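PDB 6YGB: N-alpha-acetyltransferase 35, NatC auxiliary subunit from Saccharomyces cerevisiae, which serves as the auxiliary subunit of the NatC N-terminal acetyltransferase, working with MAK3 and MAK31 to acetylate the N-terminal methionine of the L-A virus Gag protein. Local coordinates for residues T120-S125 / G134-T139; G454-I459 / L712-E717; H706-E711 / L727-D732. All coordinates share one frame; numbering follows the deposited sequence.

Contact 1. Residues T120-S125 / G134-T139; sequences TESLLS and GSSWCT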
loop_
_atom_site.group_PDB
_atom_site.type_symbol
_atom_site.label_atom_id
_atom_site.label_comp_id
_atom_site.label_asym_id
_atom_site.label_seq_id
_atom_site.Cartn_x
_atom_site.Cartn_y
_atom_site.Cartn_z
ATOM N N THR B 120 19.473 -6.917 -21.114
ATOM C CA THR B 120 18.134 -6.350 -21.242
ATOM C C THR B 120 18.205 -4.898 -21.691
ATOM O O THR B 120 17.435 -4.469 -22.558
ATOM C CB THR B 120 17.370 -6.467 -19.920
ATOM O OG1 THR B 120 18.164 -5.938 -18.851
ATOM C CG2 THR B 120 17.029 -7.920 -19.615
ATOM N N GLU B 121 19.129 -4.128 -21.111
ATOM C CA GLU B 121 19.363 -2.766 -21.576
ATOM C C GLU B 121 19.744 -2.759 -23.049
ATOM O O GLU B 121 19.259 -1.924 -23.820
ATOM C CB GLU B 121 20.459 -2.107 -20.736
ATOM C CG GLU B 121 20.459 -0.584 -20.762
ATOM C CD GLU B 121 21.151 0.003 -21.974
ATOM O OE1 GLU B 121 21.902 -0.731 -22.651
ATOM O OE2 GLU B 121 20.946 1.205 -22.246
ATOM N N SER B 122 20.602 -3.696 -23.460
ATOM C CA SER B 122 21.042 -3.747 -24.850
ATOM C C SER B 122 19.898 -4.140 -25.772
ATOM O O SER B 122 19.673 -3.500 -26.806
ATOM C CB SER B 122 22.205 -4.728 -25.004
ATOM O OG SER B 122 22.598 -4.831 -26.365
ATOM N N LEU B 123 19.170 -5.200 -25.420
ATOM C CA LEU B 123 18.093 -5.673 -26.281
ATOM C C LEU B 123 17.008 -4.614 -26.442
ATOM O O LEU B 123 16.535 -4.363 -27.555
ATOM C CB LEU B 123 17.507 -6.971 -25.727
ATOM C CG LEU B 123 16.213 -7.431 -26.401
ATOM C CD1 LEU B 123 16.452 -7.681 -27.879
ATOM C CD2 LEU B 123 15.643 -8.667 -25.721
ATOM N N LEU B 124 16.606 -3.975 -25.338
ATOM C CA LEU B 124 15.544 -2.972 -25.397
ATOM C C LEU B 124 15.942 -1.769 -26.246
ATOM O O LEU B 124 15.081 -1.142 -26.875
ATOM C CB LEU B 124 15.165 -2.527 -23.981
ATOM C CG LEU B 124 14.330 -3.510 -23.151
ATOM C CD1 LEU B 124 14.189 -3.061 -21.698
ATOM C CD2 LEU B 124 12.960 -3.701 -23.784
ATOM N N SER B 125 17.237 -1.442 -26.292
ATOM C CA SER B 125 17.680 -0.267 -27.038
ATOM C C SER B 125 17.522 -0.459 -28.542
ATOM O O SER B 125 17.195 0.491 -29.263
ATOM C CB SER B 125 19.133 0.055 -26.694
ATOM O OG SER B 125 19.267 0.393 -25.326
ATOM N N GLY B 134 16.575 -11.698 -34.298
ATOM C CA GLY B 134 17.886 -11.075 -34.271
ATOM C C GLY B 134 18.195 -10.381 -32.957
ATOM O O GLY B 134 17.493 -9.453 -32.558
ATOM N N SER B 135 19.245 -10.836 -32.279
ATOM C CA SER B 135 19.653 -10.224 -31.024
ATOM C C SER B 135 20.477 -8.967 -31.279
ATOM O O SER B 135 21.116 -8.813 -32.324
ATOM C CB SER B 135 20.455 -11.207 -30.172
ATOM O OG SER B 135 19.593 -12.091 -29.476
ATOM N N SER B 136 20.459 -8.067 -30.294
ATOM C CA SER B 136 21.149 -6.790 -30.426
ATOM C C SER B 136 22.663 -6.956 -30.456
ATOM O O SER B 136 23.354 -6.190 -31.136
ATOM C CB SER B 136 20.736 -5.863 -29.284
ATOM O OG SER B 136 19.329 -5.717 -29.230
ATOM N N TRP B 137 23.190 -7.940 -29.736
ATOM C CA TRP B 137 24.623 -8.164 -29.637
ATOM C C TRP B 137 25.003 -9.457 -30.348
ATOM O O TRP B 137 24.196 -10.386 -30.455
ATOM C CB TRP B 137 25.062 -8.234 -28.171
ATOM C CG TRP B 137 24.515 -9.434 -27.457
ATOM C CD1 TRP B 137 25.094 -10.665 -27.359
ATOM C CD2 TRP B 137 23.271 -9.519 -26.750
ATOM N NE1 TRP B 137 24.291 -11.511 -26.635
ATOM C CE2 TRP B 137 23.166 -10.831 -26.248
ATOM C CE3 TRP B 137 22.238 -8.613 -26.491
ATOM C CZ2 TRP B 137 22.071 -11.259 -25.505
ATOM C CZ3 TRP B 137 21.154 -9.040 -25.753
ATOM C CH2 TRP B 137 21.078 -10.350 -25.267
ATOM N N CYS B 138 26.244 -9.516 -30.827
ATOM C CA CYS B 138 26.756 -10.706 -31.497
ATOM C C CYS B 138 28.140 -11.034 -30.959
ATOM O O CYS B 138 29.073 -10.238 -31.106
ATOM C CB CYS B 138 26.803 -10.514 -33.013
ATOM S SG CYS B 138 27.194 -12.031 -33.908
ATOM N N THR B 139 28.273 -12.211 -30.350
ATOM C CA THR B 139 29.550 -12.665 -29.825
ATOM C C THR B 139 30.168 -13.790 -30.636
ATOM O O THR B 139 31.348 -14.093 -30.437
ATOM C CB THR B 139 29.405 -13.136 -28.369
ATOM O OG1 THR B 139 28.947 -14.493 -28.348
ATOM C CG2 THR B 139 28.414 -12.264 -27.619
#
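Ser136 and Trp137 meet the helix at Ser122 and Leu123, one through a small hydroxymethyl group and the other through the rim of its indole. Ser136 is slim enough to come close to the helix backbone: its OG lies 3.2 Å from Leu123 CA and 3.3 Å from Ser122 O. The latter is at most a weak hydrogen bond; the hydroxyl's stronger partner is Ser126 OG, one turn further on. Leu123 CD1 reaches the hydroxyl as well, at 3.7 Å from Ser136 OG. Beside it the indole presents the edge of its six-membered ring, with Trp137 CE3 3.8 Å from Ser122 OG and Trp137 CZ3 4.2 Å from Leu123 CB. Residues 134-139, which lead into helix 142-167, thus run back past helix 118-129, within the Mak10 family region. Trp137 reaches the helix because its CG lies between the backbone N and the carbonyl carbon (chi1 67°), which swings the long ring system back although its CB does not aim at the helix. Further out, Trp137 NE1 is bonded to Tyr144 O, satisfying the one polar atom of a buried ring, and Tyr119 meets the indole edge-to-face. Leu123, suited to a buried helix face, also packs on Ile152 of helix 142-167.

Contact 2. Residues G454-I459 / L712-E717; sequences GFDLDI and LVHTTE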
loop_
_atom_site.group_PDB
_atom_site.type_symbol
_atom_site.label_atom_id
_atom_site.label_comp_id
_atom_site.label_asym_id
_atom_site.label_seq_id
_atom_site.Cartn_x
_atom_site.Cartn_y
_atom_site.Cartn_z
ATOM N N GLY B 454 -8.931 -2.297 11.224
ATOM C CA GLY B 454 -7.988 -1.402 11.874
ATOM C C GLY B 454 -7.131 -2.087 12.925
ATOM O O GLY B 454 -5.982 -1.698 13.141
ATOM N N PHE B 455 -7.672 -3.105 13.598
ATOM C CA PHE B 455 -6.879 -3.841 14.582
ATOM C C PHE B 455 -5.785 -4.648 13.900
ATOM O O PHE B 455 -4.663 -4.743 14.412
ATOM C CB PHE B 455 -7.773 -4.756 15.428
ATOM C CG PHE B 455 -8.564 -4.030 16.485
ATOM C CD1 PHE B 455 -7.939 -3.484 17.596
ATOM C CD2 PHE B 455 -9.939 -3.920 16.375
ATOM C CE1 PHE B 455 -8.678 -2.828 18.569
ATOM C CE2 PHE B 455 -10.677 -3.267 17.340
ATOM C CZ PHE B 455 -10.047 -2.719 18.436
ATOM N N ASP B 456 -6.091 -5.220 12.735
ATOM C CA ASP B 456 -5.089 -5.965 11.982
ATOM C C ASP B 456 -3.925 -5.081 11.557
ATOM O O ASP B 456 -2.784 -5.547 11.500
ATOM C CB ASP B 456 -5.730 -6.615 10.757
ATOM C CG ASP B 456 -4.778 -7.528 10.026
ATOM O OD1 ASP B 456 -4.272 -8.479 10.661
ATOM O OD2 ASP B 456 -4.536 -7.303 8.822
ATOM N N LEU B 457 -4.190 -3.813 11.262
ATOM C CA LEU B 457 -3.146 -2.886 10.848
ATOM C C LEU B 457 -2.547 -2.120 12.014
ATOM O O LEU B 457 -1.753 -1.198 11.785
ATOM C CB LEU B 457 -3.689 -1.890 9.829
ATOM C CG LEU B 457 -4.282 -2.495 8.563
ATOM C CD1 LEU B 457 -4.990 -1.428 7.750
ATOM C CD2 LEU B 457 -3.202 -3.163 7.738
ATOM N N ASP B 458 -2.920 -2.475 13.248
ATOM C CA ASP B 458 -2.436 -1.811 14.461
ATOM C C ASP B 458 -2.706 -0.310 14.425
ATOM O O ASP B 458 -1.881 0.500 14.851
ATOM C CB ASP B 458 -0.950 -2.089 14.698
ATOM C CG ASP B 458 -0.681 -3.536 15.038
ATOM O OD1 ASP B 458 -1.489 -4.135 15.780
ATOM O OD2 ASP B 458 0.339 -4.073 14.558
ATOM N N ILE B 459 -3.885 0.060 13.928
ATOM C CA ILE B 459 -4.244 1.471 13.831
ATOM C C ILE B 459 -4.678 2.007 15.185
ATOM O O ILE B 459 -4.384 3.155 15.540
ATOM C CB ILE B 459 -5.346 1.663 12.774
ATOM C CG1 ILE B 459 -4.766 1.488 11.370
ATOM C CG2 ILE B 459 -6.021 3.029 12.936
ATOM C CD1 ILE B 459 -3.799 2.579 10.972
ATOM N N LEU B 712 -1.811 -4.470 22.413
ATOM C CA LEU B 712 -2.654 -5.273 21.528
ATOM C C LEU B 712 -1.746 -6.248 20.796
ATOM O O LEU B 712 -1.069 -5.880 19.838
ATOM C CB LEU B 712 -3.424 -4.387 20.560
ATOM C CG LEU B 712 -4.443 -3.461 21.216
ATOM C CD1 LEU B 712 -4.971 -2.435 20.226
ATOM C CD2 LEU B 712 -5.588 -4.266 21.805
ATOM N N VAL B 713 -1.738 -7.501 21.235
ATOM C CA VAL B 713 -0.795 -8.500 20.741
ATOM C C VAL B 713 -1.469 -9.341 19.664
ATOM O O VAL B 713 -2.606 -9.796 19.838
ATOM C CB VAL B 713 -0.270 -9.378 21.891
ATOM C CG1 VAL B 713 0.510 -10.558 21.353
ATOM C CG2 VAL B 713 0.605 -8.553 22.818
ATOM N N HIS B 714 -0.773 -9.546 18.548
ATOM C CA HIS B 714 -1.290 -10.400 17.489
ATOM C C HIS B 714 -0.980 -11.859 17.791
ATOM O O HIS B 714 0.125 -12.198 18.219
ATOM C CB HIS B 714 -0.698 -10.003 16.136
ATOM C CG HIS B 714 -1.249 -8.725 15.587
ATOM N ND1 HIS B 714 -1.604 -8.577 14.265
ATOM C CD2 HIS B 714 -1.508 -7.535 16.182
ATOM C CE1 HIS B 714 -2.059 -7.352 14.067
ATOM N NE2 HIS B 714 -2.010 -6.699 15.214
ATOM N N THR B 715 -1.973 -12.719 17.592
ATOM C CA THR B 715 -1.802 -14.153 17.782
ATOM C C THR B 715 -1.278 -14.754 16.488
ATOM O O THR B 715 -1.848 -14.525 15.417
ATOM C CB THR B 715 -3.117 -14.821 18.186
ATOM O OG1 THR B 715 -3.672 -14.144 19.318
ATOM C CG2 THR B 715 -2.870 -16.261 18.566
ATOM N N THR B 716 -0.196 -15.527 16.593
ATOM C CA THR B 716 0.527 -15.975 15.406
ATOM C C THR B 716 -0.370 -16.781 14.475
ATOM O O THR B 716 -0.442 -16.507 13.272
ATOM C CB THR B 716 1.752 -16.797 15.815
ATOM O OG1 THR B 716 2.570 -16.025 16.702
ATOM C CG2 THR B 716 2.567 -17.179 14.593
ATOM N N GLU B 717 -1.061 -17.785 15.009
ATOM C CA GLU B 717 -1.964 -18.600 14.211
ATOM C C GLU B 717 -3.424 -18.222 14.419
ATOM O O GLU B 717 -4.316 -19.008 14.080
ATOM C CB GLU B 717 -1.749 -20.084 14.508
ATOM C CG GLU B 717 -0.480 -20.649 13.887
ATOM C CD GLU B 717 -0.353 -20.309 12.410
ATOM O OE1 GLU B 717 -1.359 -20.418 11.674
ATOM O OE2 GLU B 717 0.757 -19.919 11.989
#
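His714 and Asp458 both carry CG anti to the carbonyl carbon (chi1 -73° in His714), and with these torsions their side chains run toward each other from opposite directions. In this conformer of Asp458, one of two modelled, His714 NE2 donates to Asp458 OD1 over 2.7 Å; the bond is therefore tentative, and at 137° it is distinctly bent. It meets the carboxylate well out of its plane. The imidazole also borders the end of the helix, its CE1 lying 3.2 Å from Asp456 O at the ring edge. Helix 433-456 ends here in a Schellman motif: Ile459 N bonds to Gly454 O and Asp458 N to Phe455 O, while Asp458 takes the positive-phi position. The turn thereby carries the carboxylate out toward the loop that follows strand 708-713. Next to this polar pair, Leu712 sends CD1 to the edge of the Phe455 ring, 4.1 Å from Phe455 CE1. The phenyl ring suits its buried place, stacking with Phe469 and meeting Tyr460 edge-to-face. At the same turn, Leu457 O and Asp458 O accept hydrogen bonds from Arg140 and Arg137 of the N-alpha-acetyltransferase 30 chain.

Contact 3. Residues H706-E711 / L727-D732; sequences HEYKVE and LRIKQD. With EDO (1,2-ethanediol), chain C.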
loop_
_atom_site.group_PDB
_atom_site.type_symbol
_atom_site.label_atom_id
_atom_site.label_comp_id
_atom_site.label_asym_id
_atom_site.label_seq_id
_atom_site.Cartn_x
_atom_site.Cartn_y
_atom_site.Cartn_z
ATOM N N HIS B 706 4.208 -4.302 40.474
ATOM C CA HIS B 706 4.795 -3.940 39.196
ATOM C C HIS B 706 3.935 -2.901 38.488
ATOM O O HIS B 706 2.730 -2.786 38.721
ATOM C CB HIS B 706 4.941 -5.161 38.294
ATOM C CG HIS B 706 6.039 -6.085 38.704
ATOM N ND1 HIS B 706 5.798 -7.328 39.247
ATOM C CD2 HIS B 706 7.383 -5.953 38.644
ATOM C CE1 HIS B 706 6.950 -7.920 39.508
ATOM N NE2 HIS B 706 7.927 -7.108 39.150
ATOM N N GLU B 707 4.579 -2.139 37.610
ATOM C CA GLU B 707 3.894 -1.196 36.741
ATOM C C GLU B 707 3.692 -1.881 35.400
ATOM O O GLU B 707 4.668 -2.226 34.727
ATOM C CB GLU B 707 4.707 0.086 36.581
ATOM C CG GLU B 707 4.010 1.187 35.796
ATOM C CD GLU B 707 4.871 2.428 35.642
ATOM O OE1 GLU B 707 6.024 2.427 36.126
ATOM O OE2 GLU B 707 4.391 3.404 35.033
ATOM N N TYR B 708 2.437 -2.101 35.026
ATOM C CA TYR B 708 2.096 -2.818 33.808
ATOM C C TYR B 708 1.599 -1.857 32.740
ATOM O O TYR B 708 1.100 -0.770 33.038
ATOM C CB TYR B 708 1.018 -3.878 34.065
ATOM C CG TYR B 708 1.435 -5.000 34.984
ATOM C CD1 TYR B 708 2.159 -6.080 34.501
ATOM C CD2 TYR B 708 1.092 -4.988 36.330
ATOM C CE1 TYR B 708 2.539 -7.113 35.332
ATOM C CE2 TYR B 708 1.469 -6.019 37.169
ATOM C CZ TYR B 708 2.190 -7.077 36.663
ATOM O OH TYR B 708 2.569 -8.106 37.491
ATOM N N LYS B 709 1.745 -2.279 31.491
ATOM C CA LYS B 709 1.132 -1.618 30.353
ATOM C C LYS B 709 0.380 -2.666 29.548
ATOM O O LYS B 709 0.706 -3.856 29.601
ATOM C CB LYS B 709 2.172 -0.917 29.467
ATOM C CG LYS B 709 3.313 -1.821 29.041
ATOM C CD LYS B 709 4.128 -1.220 27.903
ATOM C CE LYS B 709 5.383 -2.049 27.638
ATOM N NZ LYS B 709 6.093 -1.627 26.398
ATOM N N VAL B 710 -0.637 -2.221 28.812
ATOM C CA VAL B 710 -1.446 -3.107 27.985
ATOM C C VAL B 710 -1.035 -2.921 26.533
ATOM O O VAL B 710 -0.869 -1.786 26.069
ATOM C CB VAL B 710 -2.948 -2.836 28.181
ATOM C CG1 VAL B 710 -3.774 -3.851 27.407
ATOM C CG2 VAL B 710 -3.317 -2.868 29.660
ATOM N N GLU B 711 -0.856 -4.034 25.816
ATOM C CA GLU B 711 -0.507 -4.019 24.404
ATOM C C GLU B 711 -1.474 -4.894 23.627
ATOM O O GLU B 711 -1.903 -5.943 24.116
ATOM C CB GLU B 711 0.923 -4.517 24.167
ATOM C CG GLU B 711 1.992 -3.789 24.962
ATOM C CD GLU B 711 3.393 -4.255 24.607
ATOM O OE1 GLU B 711 3.586 -4.750 23.478
ATOM O OE2 GLU B 711 4.298 -4.131 25.456
ATOM N N LEU B 727 -1.051 -8.007 29.231
ATOM C CA LEU B 727 -0.264 -7.264 30.203
ATOM C C LEU B 727 1.217 -7.430 29.909
ATOM O O LEU B 727 1.647 -8.439 29.354
ATOM C CB LEU B 727 -0.557 -7.744 31.619
ATOM C CG LEU B 727 -1.856 -7.242 32.238
ATOM C CD1 LEU B 727 -1.927 -7.686 33.681
ATOM C CD2 LEU B 727 -1.947 -5.727 32.118
ATOM N N ARG B 728 2.000 -6.421 30.288
ATOM C CA ARG B 728 3.445 -6.472 30.126
ATOM C C ARG B 728 4.078 -5.497 31.105
ATOM O O ARG B 728 3.595 -4.373 31.270
ATOM C CB ARG B 728 3.865 -6.149 28.687
ATOM C CG ARG B 728 4.269 -7.392 27.903
ATOM C CD ARG B 728 4.125 -7.222 26.401
ATOM N NE ARG B 728 3.927 -8.510 25.738
ATOM C CZ ARG B 728 3.907 -8.686 24.420
ATOM N NH1 ARG B 728 4.083 -7.651 23.608
ATOM N NH2 ARG B 728 3.716 -9.896 23.911
ATOM N N ILE B 729 5.155 -5.942 31.756
ATOM C CA ILE B 729 5.820 -5.123 32.761
ATOM C C ILE B 729 6.523 -3.956 32.087
ATOM O O ILE B 729 7.286 -4.139 31.130
ATOM C CB ILE B 729 6.815 -5.963 33.572
ATOM C CG1 ILE B 729 6.095 -7.096 34.302
ATOM C CG2 ILE B 729 7.568 -5.085 34.561
ATOM C CD1 ILE B 729 7.007 -7.894 35.206
ATOM N N LYS B 730 6.272 -2.751 32.587
ATOM C CA LYS B 730 6.954 -1.565 32.092
ATOM C C LYS B 730 8.342 -1.509 32.713
ATOM O O LYS B 730 8.480 -1.563 33.939
ATOM C CB LYS B 730 6.154 -0.308 32.438
ATOM C CG LYS B 730 6.413 0.882 31.524
ATOM C CD LYS B 730 5.347 1.961 31.695
ATOM C CE LYS B 730 5.430 3.012 30.588
ATOM N NZ LYS B 730 5.263 2.435 29.219
ATOM N N GLN B 731 9.370 -1.409 31.869
ATOM C CA GLN B 731 10.757 -1.495 32.311
ATOM C C GLN B 731 11.463 -0.163 32.101
ATOM O O GLN B 731 11.512 0.344 30.975
ATOM C CB GLN B 731 11.499 -2.611 31.570
ATOM C CG GLN B 731 11.363 -3.990 32.203
ATOM C CD GLN B 731 12.366 -4.987 31.650
ATOM O OE1 GLN B 731 13.120 -5.610 32.401
ATOM N NE2 GLN B 731 12.381 -5.144 30.331
ATOM N N ASP B 732 12.027 0.379 33.179
ATOM C CA ASP B 732 12.838 1.596 33.137
ATOM C C ASP B 732 12.120 2.760 32.460
ATOM O O ASP B 732 10.928 2.978 32.685
ATOM C CB ASP B 732 14.167 1.314 32.434
ATOM C CG ASP B 732 14.974 0.236 33.133
ATOM O OD1 ASP B 732 14.774 0.038 34.353
ATOM O OD2 ASP B 732 15.805 -0.415 32.467
HETATM C C1 EDO C . -0.600 -12.377 29.314
HETATM O O1 EDO C . 0.776 -12.756 29.363
HETATM C C2 EDO C . -0.838 -11.224 30.283
HETATM O O2 EDO C . -2.058 -10.564 29.931
#
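Lys730 N gives Glu707 O the shortest bond between the two segments, 2.7 Å and nearly straight at 167°. It lies beside an antiparallel beta hairpin, strands 708-713 and 724-729, in which Lys709 and Arg728 form a hydrogen-bonded pair: Lys709 N reaches Arg728 O at 2.8 Å, while the return bond from Arg728 N to Lys709 O is weak. Tyr708 with Ile729, whose side chains diverge, and Val710 with Leu727 are the flanking non-hydrogen-bonded pairs. The face of Val710 and Leu727 is apolar. Leu727 puts CD2 4.0 Å from Val710 CG2 and equally near Tyr708 CB, and its CD1 sits over one face of the tyrosine ring; this side lies against Leu562 of helix 511-564 and Leu696 of helix 668-701. On the face of Lys709 and Arg728 long charged chains suit an outer surface. Arg728, extended from CG to NE, crosses Glu711 at about a right angle, and its NH1 meets Glu711 OE1 at 2.9 Å from above the carboxylate plane. The other oxygen, OE2, takes a weak bond from Lys709 NZ, so a single carboxylate lies between two cations and probably offsets their charge. At the hairpin edge, O2 of a 1,2-ethanediol, probably from the crystallisation liquor and also bonded to Asn688 OD1, accepts from Leu727 N. Near the chain end, Ile729 CD1 makes a CH-pi contact over the His706 ring, 4.0 Å from its centroid.

Overall arrangement
Contact 1 stands apart, its centre about 62 Å from that of contact 3 and about 49 Å from that of contact 2, and it lies in the Mak10 family region, whereas both segments of contact 2 belong to the TPR-like region. It is partly buried and relies on an indole edge and small serines. Contacts 2 and 3 are surface contacts that share strand 708-713 and touch where Val713 CG2 lies 3.6 Å from Arg728 NH2. Contact 3 binds that strand to its hairpin partner through backbone bonds and a surface salt-bridge network; contact 2 joins its end to the end of a helix distant in sequence through a histidine-carboxylate bond seen in one conformer and a phenylalanine-leucine contact, close to the N-alpha-acetyltransferase 30 chain.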